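Local coordinates for anthranilate synthase component I (Streptococcus pneumoniae serotype 4, PDB 5KCK), which belongs to the anthranilate synthase family and folds into antiparallel beta sheets flanked by helices, at residues I52-N56 with G57-Q61; L71-L74 with Y75-H79; Y99-I102 with S103-E106; S148-Q152 with E153-K157; T223-P226 with F227-Y230. One frame throughout, in Å; residues are numbered along the deposited sequence.

Contact 1: I52-N56 with G57-Q61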
loop_
_atom_site.group_PDB
_atom_site.type_symbol
_atom_site.label_atom_id
_atom_site.label_comp_id
_atom_site.label_asym_id
_atom_site.label_seq_id
_atom_site.Cartn_x
_atom_site.Cartn_y
_atom_site.Cartn_z
ATOM N N ILE A 52 -11.193 -27.746 16.661
ATOM C CA ILE A 52 -12.147 -28.659 16.043
ATOM C C ILE A 52 -11.441 -29.364 14.901
ATOM O O ILE A 52 -10.894 -28.714 14.003
ATOM C CB ILE A 52 -13.407 -27.936 15.557
ATOM C CG1 ILE A 52 -14.069 -27.238 16.742
ATOM C CG2 ILE A 52 -14.356 -28.931 14.888
ATOM C CD1 ILE A 52 -15.312 -26.507 16.401
ATOM N N LYS A 53 -11.448 -30.689 14.938
ATOM C CA LYS A 53 -10.615 -31.470 14.042
ATOM C C LYS A 53 -11.355 -32.738 13.644
ATOM O O LYS A 53 -12.087 -33.318 14.452
ATOM C CB LYS A 53 -9.263 -31.775 14.723
ATOM C CG LYS A 53 -8.678 -33.133 14.452
ATOM C CD LYS A 53 -7.735 -33.560 15.568
ATOM C CE LYS A 53 -6.480 -32.710 15.622
ATOM N NZ LYS A 53 -5.537 -33.210 16.676
ATOM N N PHE A 54 -11.180 -33.141 12.386
ATOM C CA PHE A 54 -11.708 -34.394 11.852
ATOM C C PHE A 54 -10.537 -35.205 11.316
ATOM O O PHE A 54 -9.854 -34.775 10.376
ATOM C CB PHE A 54 -12.732 -34.135 10.741
ATOM C CG PHE A 54 -13.548 -35.347 10.359
ATOM C CD1 PHE A 54 -14.457 -35.896 11.245
ATOM C CD2 PHE A 54 -13.430 -35.911 9.102
ATOM C CE1 PHE A 54 -15.218 -37.002 10.894
ATOM C CE2 PHE A 54 -14.187 -37.016 8.745
ATOM C CZ PHE A 54 -15.086 -37.560 9.643
ATOM N N GLU A 55 -10.285 -36.358 11.922
ATOM C CA GLU A 55 -9.241 -37.224 11.404
ATOM C C GLU A 55 -9.612 -38.672 11.675
ATOM O O GLU A 55 -10.274 -38.983 12.670
ATOM C CB GLU A 55 -7.864 -36.876 11.990
ATOM C CG GLU A 55 -7.652 -37.198 13.451
ATOM C CD GLU A 55 -6.312 -36.682 13.956
ATOM O OE1 GLU A 55 -5.437 -36.370 13.120
ATOM O OE2 GLU A 55 -6.133 -36.578 15.185
ATOM N N ASN A 56 -9.208 -39.545 10.751
ATOM C CA ASN A 56 -9.447 -40.982 10.862
ATOM C C ASN A 56 -10.928 -41.278 11.090
ATOM O O ASN A 56 -11.295 -42.172 11.852
ATOM C CB ASN A 56 -8.586 -41.596 11.968
ATOM C CG ASN A 56 -7.095 -41.363 11.749
ATOM O OD1 ASN A 56 -6.601 -41.443 10.622
ATOM N ND2 ASN A 56 -6.372 -41.074 12.831
ATOM N N GLY A 57 -11.787 -40.497 10.438
ATOM C CA GLY A 57 -13.220 -40.697 10.515
ATOM C C GLY A 57 -13.885 -40.275 11.809
ATOM O O GLY A 57 -15.046 -40.628 12.023
ATOM N N VAL A 58 -13.198 -39.518 12.670
ATOM C CA VAL A 58 -13.698 -39.169 13.996
ATOM C C VAL A 58 -13.620 -37.656 14.188
ATOM O O VAL A 58 -12.643 -37.017 13.785
ATOM C CB VAL A 58 -12.907 -39.910 15.096
ATOM C CG1 VAL A 58 -13.370 -39.485 16.472
ATOM C CG2 VAL A 58 -13.048 -41.427 14.928
ATOM N N LEU A 59 -14.655 -37.086 14.807
ATOM C CA LEU A 59 -14.747 -35.651 15.060
ATOM C C LEU A 59 -14.361 -35.351 16.506
ATOM O O LEU A 59 -14.900 -35.961 17.436
ATOM C CB LEU A 59 -16.165 -35.150 14.772
ATOM C CG LEU A 59 -16.467 -33.665 15.001
ATOM C CD1 LEU A 59 -15.601 -32.742 14.119
ATOM C CD2 LEU A 59 -17.953 -33.401 14.768
ATOM N N TYR A 60 -13.442 -34.401 16.694
ATOM C CA TYR A 60 -12.949 -34.036 18.017
ATOM C C TYR A 60 -13.162 -32.556 18.286
ATOM O O TYR A 60 -12.993 -31.721 17.392
ATOM C CB TYR A 60 -11.459 -34.333 18.173
ATOM C CG TYR A 60 -11.076 -35.773 17.983
ATOM C CD1 TYR A 60 -10.738 -36.254 16.724
ATOM C CD2 TYR A 60 -11.034 -36.654 19.063
ATOM C CE1 TYR A 60 -10.372 -37.570 16.532
ATOM C CE2 TYR A 60 -10.663 -37.982 18.885
ATOM C CZ TYR A 60 -10.333 -38.428 17.615
ATOM O OH TYR A 60 -9.977 -39.731 17.410
ATOM N N GLN A 61 -13.517 -32.239 19.531
ATOM C CA GLN A 61 -13.509 -30.869 20.033
ATOM C C GLN A 61 -12.702 -30.855 21.320
ATOM O O GLN A 61 -13.099 -31.485 22.305
ATOM C CB GLN A 61 -14.926 -30.341 20.287
ATOM C CG GLN A 61 -14.951 -28.890 20.748
ATOM C CD GLN A 61 -16.343 -28.406 21.119
ATOM O OE1 GLN A 61 -17.183 -29.189 21.563
ATOM N NE2 GLN A 61 -16.597 -27.112 20.931
#
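Lys53 O accepts the N-H of Tyr60 at 2.8 Å, the shortest hydrogen bond of this tight beta hairpin. The donor lies almost straight out from the carbonyl, with a C=O...N angle of 169°. Lys53 N returns the bond to Tyr60 O at 3.1 Å. Glu55 and Val58 make the next hydrogen-bonded antiparallel pair and close a type I' turn. Asn56 and Gly57 fill its corners, both with the positive phi that this turn needs. Val58 N reaches Glu55 O at 3.0 Å.

One face of the hairpin carries Ile52, Phe54, Leu59 and Gln61. Ile52, Leu59 and Gln61 lie against helix 70-78, while Phe54 packs on Met101 and Leu104. Ile52 and Leu59 run side by side, with CG2 of Ile52 4.1 Å from CD1 of Leu59. Phe54 has CG anti to its N (chi1 -167°), which carries the ring across to the returning strand. There Phe54 CD1 lies 3.3 Å from Val58 O, and Leu59 CB meets the ring edge, in plane, 4.0 Å from Phe54 CD1.

Lys53, Glu55, Val58 and Tyr60 share the other face. Lys53 NZ makes a long salt bridge to Glu55 OE2 at 3.7 Å. Glu55 crosses Tyr60 at about a right angle, its carboxylate plane 84° from the ring and its CG 4.1 Å from Tyr60 CE1.

Contact 2: L71-L74 with Y75-H79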
loop_
_atom_site.group_PDB
_atom_site.type_symbol
_atom_site.label_atom_id
_atom_site.label_comp_id
_atom_site.label_asym_id
_atom_site.label_seq_id
_atom_site.Cartn_x
_atom_site.Cartn_y
_atom_site.Cartn_z
ATOM N N LEU A 71 -19.075 -30.815 9.394
ATOM C CA LEU A 71 -19.368 -29.457 8.950
ATOM C C LEU A 71 -20.593 -28.889 9.661
ATOM O O LEU A 71 -20.603 -27.707 10.025
ATOM C CB LEU A 71 -19.543 -29.417 7.429
ATOM C CG LEU A 71 -18.305 -29.836 6.630
ATOM C CD1 LEU A 71 -18.542 -29.669 5.132
ATOM C CD2 LEU A 71 -17.076 -29.065 7.084
ATOM N N ASP A 72 -21.630 -29.706 9.874
ATOM C CA ASP A 72 -22.775 -29.235 10.651
ATOM C C ASP A 72 -22.355 -28.845 12.061
ATOM O O ASP A 72 -22.797 -27.817 12.584
ATOM C CB ASP A 72 -23.873 -30.302 10.705
ATOM C CG ASP A 72 -24.502 -30.565 9.348
ATOM O OD1 ASP A 72 -24.226 -29.801 8.394
ATOM O OD2 ASP A 72 -25.283 -31.535 9.242
ATOM N N PHE A 73 -21.491 -29.647 12.691
ATOM C CA PHE A 73 -21.046 -29.310 14.037
ATOM C C PHE A 73 -20.209 -28.038 14.036
ATOM O O PHE A 73 -20.393 -27.164 14.890
ATOM C CB PHE A 73 -20.252 -30.467 14.650
ATOM C CG PHE A 73 -19.882 -30.243 16.097
ATOM C CD1 PHE A 73 -20.848 -30.310 17.093
ATOM C CD2 PHE A 73 -18.571 -29.952 16.456
ATOM C CE1 PHE A 73 -20.514 -30.099 18.431
ATOM C CE2 PHE A 73 -18.226 -29.745 17.786
ATOM C CZ PHE A 73 -19.196 -29.816 18.776
ATOM N N LEU A 74 -19.282 -27.917 13.085
ATOM C CA LEU A 74 -18.446 -26.726 13.039
ATOM C C LEU A 74 -19.296 -25.466 12.940
ATOM O O LEU A 74 -19.055 -24.485 13.655
ATOM C CB LEU A 74 -17.475 -26.809 11.867
ATOM C CG LEU A 74 -16.654 -25.548 11.619
ATOM C CD1 LEU A 74 -15.540 -25.438 12.645
ATOM C CD2 LEU A 74 -16.116 -25.519 10.183
ATOM N N TYR A 75 -20.313 -25.479 12.076
ATOM C CA TYR A 75 -21.142 -24.292 11.927
ATOM C C TYR A 75 -21.918 -24.006 13.200
ATOM O O TYR A 75 -21.990 -22.858 13.648
ATOM C CB TYR A 75 -22.105 -24.453 10.755
ATOM C CG TYR A 75 -22.796 -23.157 10.411
ATOM C CD1 TYR A 75 -22.169 -22.221 9.603
ATOM C CD2 TYR A 75 -24.066 -22.860 10.907
ATOM C CE1 TYR A 75 -22.792 -21.024 9.284
ATOM C CE2 TYR A 75 -24.701 -21.663 10.598
ATOM C CZ TYR A 75 -24.051 -20.748 9.783
ATOM O OH TYR A 75 -24.646 -19.556 9.453
ATOM N N GLU A 76 -22.509 -25.045 13.788
ATOM C CA GLU A 76 -23.269 -24.880 15.019
ATOM C C GLU A 76 -22.419 -24.271 16.131
ATOM O O GLU A 76 -22.878 -23.374 16.848
ATOM C CB GLU A 76 -23.840 -26.232 15.433
ATOM C CG GLU A 76 -24.567 -26.242 16.746
ATOM C CD GLU A 76 -25.070 -27.626 17.082
ATOM O OE1 GLU A 76 -24.666 -28.159 18.140
ATOM O OE2 GLU A 76 -25.848 -28.181 16.267
ATOM N N VAL A 77 -21.169 -24.719 16.275
ATOM C CA VAL A 77 -20.313 -24.183 17.332
ATOM C C VAL A 77 -19.883 -22.754 17.011
ATOM O O VAL A 77 -19.779 -21.906 17.907
ATOM C CB VAL A 77 -19.098 -25.105 17.549
ATOM C CG1 VAL A 77 -17.990 -24.368 18.307
ATOM C CG2 VAL A 77 -19.520 -26.356 18.302
ATOM N N ILE A 78 -19.653 -22.453 15.733
ATOM C CA ILE A 78 -19.067 -21.166 15.363
ATOM C C ILE A 78 -20.114 -20.059 15.314
ATOM O O ILE A 78 -19.861 -18.938 15.763
ATOM C CB ILE A 78 -18.340 -21.299 14.019
ATOM C CG1 ILE A 78 -17.118 -22.202 14.172
ATOM C CG2 ILE A 78 -17.988 -19.931 13.465
ATOM C CD1 ILE A 78 -16.444 -22.053 15.461
ATOM N N HIS A 79 -21.289 -20.351 14.761
ATOM C CA HIS A 79 -22.260 -19.320 14.417
ATOM C C HIS A 79 -22.942 -18.763 15.660
ATOM O O HIS A 79 -23.467 -19.521 16.480
ATOM C CB HIS A 79 -23.303 -19.908 13.467
ATOM C CG HIS A 79 -24.416 -18.971 13.125
ATOM N ND1 HIS A 79 -24.198 -17.724 12.578
ATOM C CD2 HIS A 79 -25.757 -19.105 13.233
ATOM C CE1 HIS A 79 -25.359 -17.128 12.371
ATOM N NE2 HIS A 79 -26.320 -17.944 12.762
#
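Val77 places CG2 over one face of the Phe73 ring, 3.8 Å from its centroid, in a CH-pi contact. The methyl is offset toward the rim and comes within 3.5 Å of Phe73 CZ. A chi1 of -174° swings the Phe73 ring away from its own N and along the helix to Val77. The neighbouring pair is also close. Leu74 CD1 and Ile78 CG1 are 3.9 Å apart, and Ile78 CG1 is pressed to 3.0 Å from Leu74 O. Backbone bonds from residue i+4 back to residue i run through the whole segment, from Tyr75 N to Leu71 O up to Ile78 N to Leu74 O.

The side of Asp72 and Glu76 is looser and faces solvent. Here the two carboxylates do not meet. That of Glu76 forms a salt bridge with Arg68 instead.

Leu74 and Ile78 press on strand 121-126, and Phe73 and Val77 on strand 58-61. The arrangement is that of an amphipathic alpha helix laid on an antiparallel sheet.

Contact 3: Y99-I102 with S103-E106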
loop_
_atom_site.group_PDB
_atom_site.type_symbol
_atom_site.label_atom_id
_atom_site.label_comp_id
_atom_site.label_asym_id
_atom_site.label_seq_id
_atom_site.Cartn_x
_atom_site.Cartn_y
_atom_site.Cartn_z
ATOM N N TYR A 99 -8.988 -31.764 0.832
ATOM C CA TYR A 99 -9.632 -32.254 -0.381
ATOM C C TYR A 99 -10.498 -33.469 -0.093
ATOM O O TYR A 99 -11.617 -33.585 -0.607
ATOM C CB TYR A 99 -8.555 -32.584 -1.411
ATOM C CG TYR A 99 -9.015 -33.310 -2.656
ATOM C CD1 TYR A 99 -9.051 -34.709 -2.699
ATOM C CD2 TYR A 99 -9.356 -32.610 -3.800
ATOM C CE1 TYR A 99 -9.449 -35.386 -3.849
ATOM C CE2 TYR A 99 -9.741 -33.272 -4.954
ATOM C CZ TYR A 99 -9.792 -34.657 -4.973
ATOM O OH TYR A 99 -10.185 -35.304 -6.115
ATOM N N ASP A 100 -10.011 -34.363 0.768
ATOM C CA ASP A 100 -10.658 -35.646 0.996
ATOM C C ASP A 100 -11.928 -35.546 1.827
ATOM O O ASP A 100 -12.651 -36.542 1.938
ATOM C CB ASP A 100 -9.650 -36.588 1.639
ATOM C CG ASP A 100 -8.395 -36.726 0.796
ATOM O OD1 ASP A 100 -8.402 -37.565 -0.122
ATOM O OD2 ASP A 100 -7.425 -35.965 1.021
HETATM N N MSE A 101 -12.233 -34.384 2.387
HETATM C CA MSE A 101 -13.500 -34.204 3.074
HETATM C C MSE A 101 -14.692 -34.510 2.160
HETATM O O MSE A 101 -15.713 -35.014 2.619
HETATM C CB MSE A 101 -13.595 -32.787 3.625
HETATM C CG MSE A 101 -12.742 -32.589 4.866
HETATM SE SE MSE A 101 -13.470 -33.520 6.433
HETATM C CE MSE A 101 -15.220 -32.644 6.466
ATOM N N ILE A 102 -14.553 -34.225 0.862
ATOM C CA ILE A 102 -15.655 -34.464 -0.065
ATOM C C ILE A 102 -16.023 -35.946 -0.128
ATOM O O ILE A 102 -17.142 -36.288 -0.525
ATOM C CB ILE A 102 -15.317 -33.905 -1.471
ATOM C CG1 ILE A 102 -16.582 -33.805 -2.335
ATOM C CG2 ILE A 102 -14.297 -34.786 -2.178
ATOM C CD1 ILE A 102 -17.676 -32.943 -1.730
ATOM N N SER A 103 -15.117 -36.838 0.287
ATOM C CA SER A 103 -15.439 -38.262 0.330
ATOM C C SER A 103 -16.565 -38.568 1.311
ATOM O O SER A 103 -17.197 -39.624 1.194
ATOM C CB SER A 103 -14.200 -39.085 0.694
ATOM O OG SER A 103 -13.807 -38.849 2.036
ATOM N N LEU A 104 -16.828 -37.676 2.274
ATOM C CA LEU A 104 -17.970 -37.845 3.163
ATOM C C LEU A 104 -19.295 -37.624 2.454
ATOM O O LEU A 104 -20.333 -38.067 2.956
ATOM C CB LEU A 104 -17.888 -36.881 4.348
ATOM C CG LEU A 104 -16.713 -37.019 5.308
ATOM C CD1 LEU A 104 -16.970 -36.179 6.546
ATOM C CD2 LEU A 104 -16.485 -38.472 5.672
ATOM N N TYR A 105 -19.287 -36.949 1.306
ATOM C CA TYR A 105 -20.524 -36.572 0.647
ATOM C C TYR A 105 -20.610 -37.058 -0.788
ATOM O O TYR A 105 -21.696 -36.996 -1.376
ATOM C CB TYR A 105 -20.709 -35.043 0.706
ATOM C CG TYR A 105 -20.501 -34.497 2.110
ATOM C CD1 TYR A 105 -21.505 -34.592 3.074
ATOM C CD2 TYR A 105 -19.294 -33.914 2.480
ATOM C CE1 TYR A 105 -21.311 -34.116 4.367
ATOM C CE2 TYR A 105 -19.090 -33.428 3.762
ATOM C CZ TYR A 105 -20.101 -33.531 4.705
ATOM O OH TYR A 105 -19.894 -33.051 5.986
ATOM N N GLU A 106 -19.516 -37.565 -1.355
ATOM C CA GLU A 106 -19.515 -38.234 -2.649
ATOM C C GLU A 106 -18.703 -39.520 -2.563
ATOM O O GLU A 106 -17.754 -39.619 -1.782
ATOM C CB GLU A 106 -18.930 -37.339 -3.751
ATOM C CG GLU A 106 -19.602 -35.989 -3.887
ATOM C CD GLU A 106 -21.024 -36.086 -4.420
ATOM O OE1 GLU A 106 -21.404 -37.164 -4.943
ATOM O OE2 GLU A 106 -21.757 -35.079 -4.312
#
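Ser103 OG stands between its own N and carbonyl carbon (chi1 68°), and this folds the hydroxyl back onto Asp100 O. The bond from Ser103 OG to Asp100 O is short, 2.6 Å, and nearly in line with the carbonyl, at a C=O...OG angle of 170°. Ser103 N gives a second bond to the same Asp100 O at 3.0 Å, from above the carbonyl plane. Met101, a selenomethionine, is bent at chi2 and chi3, and its CE meets Leu104 CD1 at 3.9 Å.

The backbone is a short 3-10 helix, 99-104, in the loop between strands 92-97 and 121-126. Leu104 N reaches Met101 O at 2.9 Å. Ile102 O is gripped twice as the helix ends, by Tyr105 N at 2.9 Å and by Glu106 N at 2.8 Å. Beside this, Ile102 CG1 and Glu106 CG pack 4.0 Å apart.

Met101 and Leu104 pack on Pro70 of helix 70-78 and on Phe54. The polar ends are taken up by other parts of the fold: Asp100 OD1 bonds Tyr380 OH, Asp100 OD2 bonds Gly388 N, and Tyr105 OH bonds Asp69 OD1. The doubly gripped Asp100 O and Ile102 O pin the two ends of the short helix, and the bond to Asp100 O fixes the rotation of the Ser103 hydroxyl.

Contact 4: S148-Q152 with E153-K157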
loop_
_atom_site.group_PDB
_atom_site.type_symbol
_atom_site.label_atom_id
_atom_site.label_comp_id
_atom_site.label_asym_id
_atom_site.label_seq_id
_atom_site.Cartn_x
_atom_site.Cartn_y
_atom_site.Cartn_z
ATOM N N SER A 148 -16.851 -18.049 25.308
ATOM C CA SER A 148 -16.507 -18.318 26.695
ATOM C C SER A 148 -17.453 -17.691 27.709
ATOM O O SER A 148 -17.493 -18.162 28.852
ATOM C CB SER A 148 -15.093 -17.801 26.994
ATOM O OG SER A 148 -15.053 -16.401 26.783
ATOM N N GLU A 149 -18.203 -16.652 27.330
ATOM C CA GLU A 149 -18.968 -15.819 28.266
ATOM C C GLU A 149 -18.069 -15.173 29.324
ATOM O O GLU A 149 -18.501 -14.936 30.454
ATOM C CB GLU A 149 -20.102 -16.609 28.931
ATOM C CG GLU A 149 -20.875 -17.509 27.970
ATOM C CD GLU A 149 -21.666 -16.738 26.926
ATOM O OE1 GLU A 149 -22.252 -15.692 27.272
ATOM O OE2 GLU A 149 -21.701 -17.182 25.756
ATOM N N ARG A 150 -16.817 -14.887 28.959
ATOM C CA ARG A 150 -15.892 -14.154 29.818
ATOM C C ARG A 150 -16.513 -12.854 30.316
ATOM O O ARG A 150 -17.262 -12.184 29.601
ATOM C CB ARG A 150 -14.610 -13.815 29.045
ATOM C CG ARG A 150 -13.602 -14.932 28.924
ATOM C CD ARG A 150 -12.276 -14.432 28.336
ATOM N NE ARG A 150 -12.338 -14.044 26.926
ATOM C CZ ARG A 150 -11.348 -13.421 26.282
ATOM N NH1 ARG A 150 -10.225 -13.113 26.924
ATOM N NH2 ARG A 150 -11.477 -13.103 24.996
ATOM N N SER A 151 -16.163 -12.473 31.540
ATOM C CA SER A 151 -16.564 -11.167 32.036
ATOM C C SER A 151 -15.811 -10.056 31.306
ATOM O O SER A 151 -14.745 -10.266 30.720
ATOM C CB SER A 151 -16.300 -11.050 33.532
ATOM O OG SER A 151 -14.951 -10.690 33.771
ATOM N N GLN A 152 -16.380 -8.849 31.370
ATOM C CA GLN A 152 -15.708 -7.674 30.826
ATOM C C GLN A 152 -14.369 -7.433 31.514
ATOM O O GLN A 152 -13.426 -6.939 30.882
ATOM C CB GLN A 152 -16.615 -6.451 30.962
ATOM C CG GLN A 152 -16.070 -5.175 30.339
ATOM C CD GLN A 152 -16.111 -5.187 28.820
ATOM O OE1 GLN A 152 -17.011 -5.770 28.205
ATOM N NE2 GLN A 152 -15.127 -4.537 28.203
ATOM N N GLU A 153 -14.267 -7.782 32.802
ATOM C CA GLU A 153 -12.991 -7.685 33.506
ATOM C C GLU A 153 -11.942 -8.591 32.873
ATOM O O GLU A 153 -10.777 -8.204 32.738
ATOM C CB GLU A 153 -13.173 -8.045 34.983
ATOM C CG GLU A 153 -13.928 -7.016 35.797
ATOM C CD GLU A 153 -14.178 -7.468 37.232
ATOM O OE1 GLU A 153 -14.032 -8.680 37.519
ATOM O OE2 GLU A 153 -14.520 -6.606 38.069
ATOM N N ALA A 154 -12.338 -9.806 32.482
ATOM C CA ALA A 154 -11.398 -10.730 31.862
ATOM C C ALA A 154 -10.965 -10.250 30.477
ATOM O O ALA A 154 -9.807 -10.441 30.086
ATOM C CB ALA A 154 -12.016 -12.126 31.779
ATOM N N LEU A 155 -11.883 -9.650 29.708
ATOM C CA LEU A 155 -11.497 -9.110 28.406
ATOM C C LEU A 155 -10.453 -8.018 28.568
ATOM O O LEU A 155 -9.455 -7.985 27.841
ATOM C CB LEU A 155 -12.716 -8.563 27.666
ATOM C CG LEU A 155 -13.922 -9.493 27.534
ATOM C CD1 LEU A 155 -15.125 -8.738 26.976
ATOM C CD2 LEU A 155 -13.573 -10.673 26.642
ATOM N N GLU A 156 -10.653 -7.131 29.542
ATOM C CA GLU A 156 -9.728 -6.021 29.719
ATOM C C GLU A 156 -8.348 -6.511 30.149
ATOM O O GLU A 156 -7.328 -5.973 29.700
ATOM C CB GLU A 156 -10.307 -5.026 30.723
ATOM C CG GLU A 156 -9.975 -3.566 30.420
ATOM C CD GLU A 156 -10.395 -3.129 29.017
ATOM O OE1 GLU A 156 -11.520 -3.466 28.578
ATOM O OE2 GLU A 156 -9.587 -2.446 28.350
ATOM N N LYS A 157 -8.287 -7.541 31.003
ATOM C CA LYS A 157 -6.988 -8.084 31.394
ATOM C C LYS A 157 -6.278 -8.720 30.206
ATOM O O LYS A 157 -5.075 -8.516 30.011
ATOM C CB LYS A 157 -7.140 -9.103 32.523
ATOM C CG LYS A 157 -7.052 -8.507 33.913
ATOM C CD LYS A 157 -7.092 -9.595 34.985
ATOM C CE LYS A 157 -5.765 -10.341 35.088
ATOM N NZ LYS A 157 -4.732 -9.537 35.809
#
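A methyl of Leu155 covers one face of the Arg150 guanidinium, while its nitrogens serve carboxylates and a carbonyl. Leu155 CD2 lies 3.4 Å above the guanidinium plane, toward its rim, and 3.6 Å from Arg150 CZ. The charge is met by Glu127 and Glu143 in salt bridges, and Arg150 NH2 also bonds Asp144 O.

Ser151 is the N-cap of the helix. With chi1 at 83°, its OG turns to the helix end and accepts from Ala154 N at 3.0 Å. Ser151 O then takes Leu155 N at 3.1 Å. Gln152 and Glu156 lie side by side, amide and carboxylate planes 23° apart. Gln152 NE2 and Glu156 OE1 are 3.8 Å apart. The Gln152 amide makes weak bonds to Ser1 and Asn2 of the second subunit, which are probably tag residues.

The contact starts helix 152-166. Arg150 fastens this start to the end of strand 138-144 and to Glu127, between strands 121-126 and 128-133.

Contact 5: T223-P226 with F227-Y230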
loop_
_atom_site.group_PDB
_atom_site.type_symbol
_atom_site.label_atom_id
_atom_site.label_comp_id
_atom_site.label_asym_id
_atom_site.label_seq_id
_atom_site.Cartn_x
_atom_site.Cartn_y
_atom_site.Cartn_z
ATOM N N THR A 223 15.003 -26.823 5.973
ATOM C CA THR A 223 16.160 -26.056 6.397
ATOM C C THR A 223 15.744 -24.596 6.443
ATOM O O THR A 223 14.859 -24.165 5.699
ATOM C CB THR A 223 17.360 -26.261 5.459
ATOM O OG1 THR A 223 18.425 -25.381 5.837
ATOM C CG2 THR A 223 16.968 -25.988 4.015
ATOM N N GLY A 224 16.360 -23.849 7.337
ATOM C CA GLY A 224 15.985 -22.467 7.505
ATOM C C GLY A 224 14.740 -22.304 8.357
ATOM O O GLY A 224 14.272 -23.221 9.037
ATOM N N ASN A 225 14.188 -21.094 8.291
ATOM C CA ASN A 225 13.101 -20.657 9.154
ATOM C C ASN A 225 11.804 -20.597 8.359
ATOM O O ASN A 225 11.737 -19.874 7.353
ATOM C CB ASN A 225 13.443 -19.284 9.740
ATOM C CG ASN A 225 12.464 -18.822 10.812
ATOM O OD1 ASN A 225 11.285 -19.175 10.809
ATOM N ND2 ASN A 225 12.958 -18.001 11.728
ATOM N N PRO A 226 10.752 -21.316 8.772
ATOM C CA PRO A 226 9.489 -21.269 8.005
ATOM C C PRO A 226 8.829 -19.901 7.996
ATOM O O PRO A 226 8.307 -19.470 6.960
ATOM C CB PRO A 226 8.608 -22.304 8.720
ATOM C CG PRO A 226 9.177 -22.400 10.112
ATOM C CD PRO A 226 10.656 -22.179 9.963
ATOM N N PHE A 227 8.823 -19.213 9.139
ATOM C CA PHE A 227 8.217 -17.888 9.205
ATOM C C PHE A 227 8.935 -16.899 8.287
ATOM O O PHE A 227 8.292 -16.064 7.639
ATOM C CB PHE A 227 8.216 -17.396 10.651
ATOM C CG PHE A 227 7.455 -16.131 10.853
ATOM C CD1 PHE A 227 6.082 -16.109 10.699
ATOM C CD2 PHE A 227 8.112 -14.955 11.183
ATOM C CE1 PHE A 227 5.369 -14.938 10.874
ATOM C CE2 PHE A 227 7.402 -13.781 11.363
ATOM C CZ PHE A 227 6.031 -13.772 11.210
ATOM N N ASP A 228 10.267 -16.980 8.202
ATOM C CA ASP A 228 10.966 -16.085 7.284
ATOM C C ASP A 228 10.599 -16.382 5.839
ATOM O O ASP A 228 10.562 -15.465 5.009
ATOM C CB ASP A 228 12.481 -16.175 7.472
ATOM C CG ASP A 228 12.956 -15.481 8.742
ATOM O OD1 ASP A 228 12.152 -14.757 9.376
ATOM O OD2 ASP A 228 14.142 -15.651 9.096
ATOM N N PHE A 229 10.328 -17.649 5.517
ATOM C CA PHE A 229 9.787 -17.965 4.200
ATOM C C PHE A 229 8.460 -17.246 3.974
ATOM O O PHE A 229 8.238 -16.657 2.908
ATOM C CB PHE A 229 9.627 -19.478 4.050
ATOM C CG PHE A 229 8.979 -19.893 2.758
ATOM C CD1 PHE A 229 9.727 -20.015 1.600
ATOM C CD2 PHE A 229 7.626 -20.167 2.706
ATOM C CE1 PHE A 229 9.132 -20.396 0.412
ATOM C CE2 PHE A 229 7.024 -20.554 1.517
ATOM C CZ PHE A 229 7.778 -20.667 0.373
ATOM N N TYR A 230 7.575 -17.255 4.981
ATOM C CA TYR A 230 6.320 -16.514 4.859
ATOM C C TYR A 230 6.576 -15.026 4.655
ATOM O O TYR A 230 5.951 -14.401 3.792
ATOM C CB TYR A 230 5.427 -16.740 6.082
ATOM C CG TYR A 230 4.088 -16.027 5.960
ATOM C CD1 TYR A 230 3.139 -16.453 5.039
ATOM C CD2 TYR A 230 3.782 -14.919 6.745
ATOM C CE1 TYR A 230 1.917 -15.803 4.901
ATOM C CE2 TYR A 230 2.562 -14.257 6.614
ATOM C CZ TYR A 230 1.632 -14.709 5.690
ATOM O OH TYR A 230 0.417 -14.073 5.545
#
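Asn225 and Phe227 lie side by side and point the same way, with amide and ring planes 46° apart. Asn225 is the N-cap of helix 226-236. Its chi1 of -172° sends the amide forward, so that OD1 faces the start of the helix. Asn225 OD1 accepts from Phe227 N at 3.0 Å, a weak bond because the N-H points well off line (127°). The same Asn225 OD1 is 3.6 Å from Phe227 CB.

Asp228 crosses the Asn225 amide obliquely. Asn225 ND2 and Asp228 OD2 stay 3.7 Å apart, and Asp228 OD2 is bonded to Asp178 N instead. Pro226 takes the first helical position, where the lack of an N-H costs no helix bond. The regular helix bonds begin with Phe229 N to Asn225 O at 3.2 Å and Tyr230 N to Pro226 O at 3.1 Å.

The aromatic side chains lead away from the cap. The helix start belongs to the dimer contact, for the Phe227 ring stacks with Tyr18 of the second subunit and Tyr230 OH bonds Glu30 of that subunit. Phe229 turns toward strands 250-254 and 411-415, and Phe229 CB rests 3.2 Å from Pro226 O.

The five contacts follow one another along the chain; none nest or cross. Contact 1 closes the hairpin of strands 50-55 and 58-61. Contact 2 comes next, on helix 70-78, and packs on it through Phe73, Leu74 and Val77. Contact 3, in the loop after strand 92-97, touches both: Met101 meets Phe54 and Leu71, and Tyr105 meets Leu71. These three form one cluster near the edge of the large sheet that carries strands 64-66 and 58-61. Contact 4 opens helix 152-166, with its nearest atoms about 9 Å from contact 2. Contact 5 opens helix 226-236, its centre about 35 Å from that of contact 4. Both helix starts reach the second subunit.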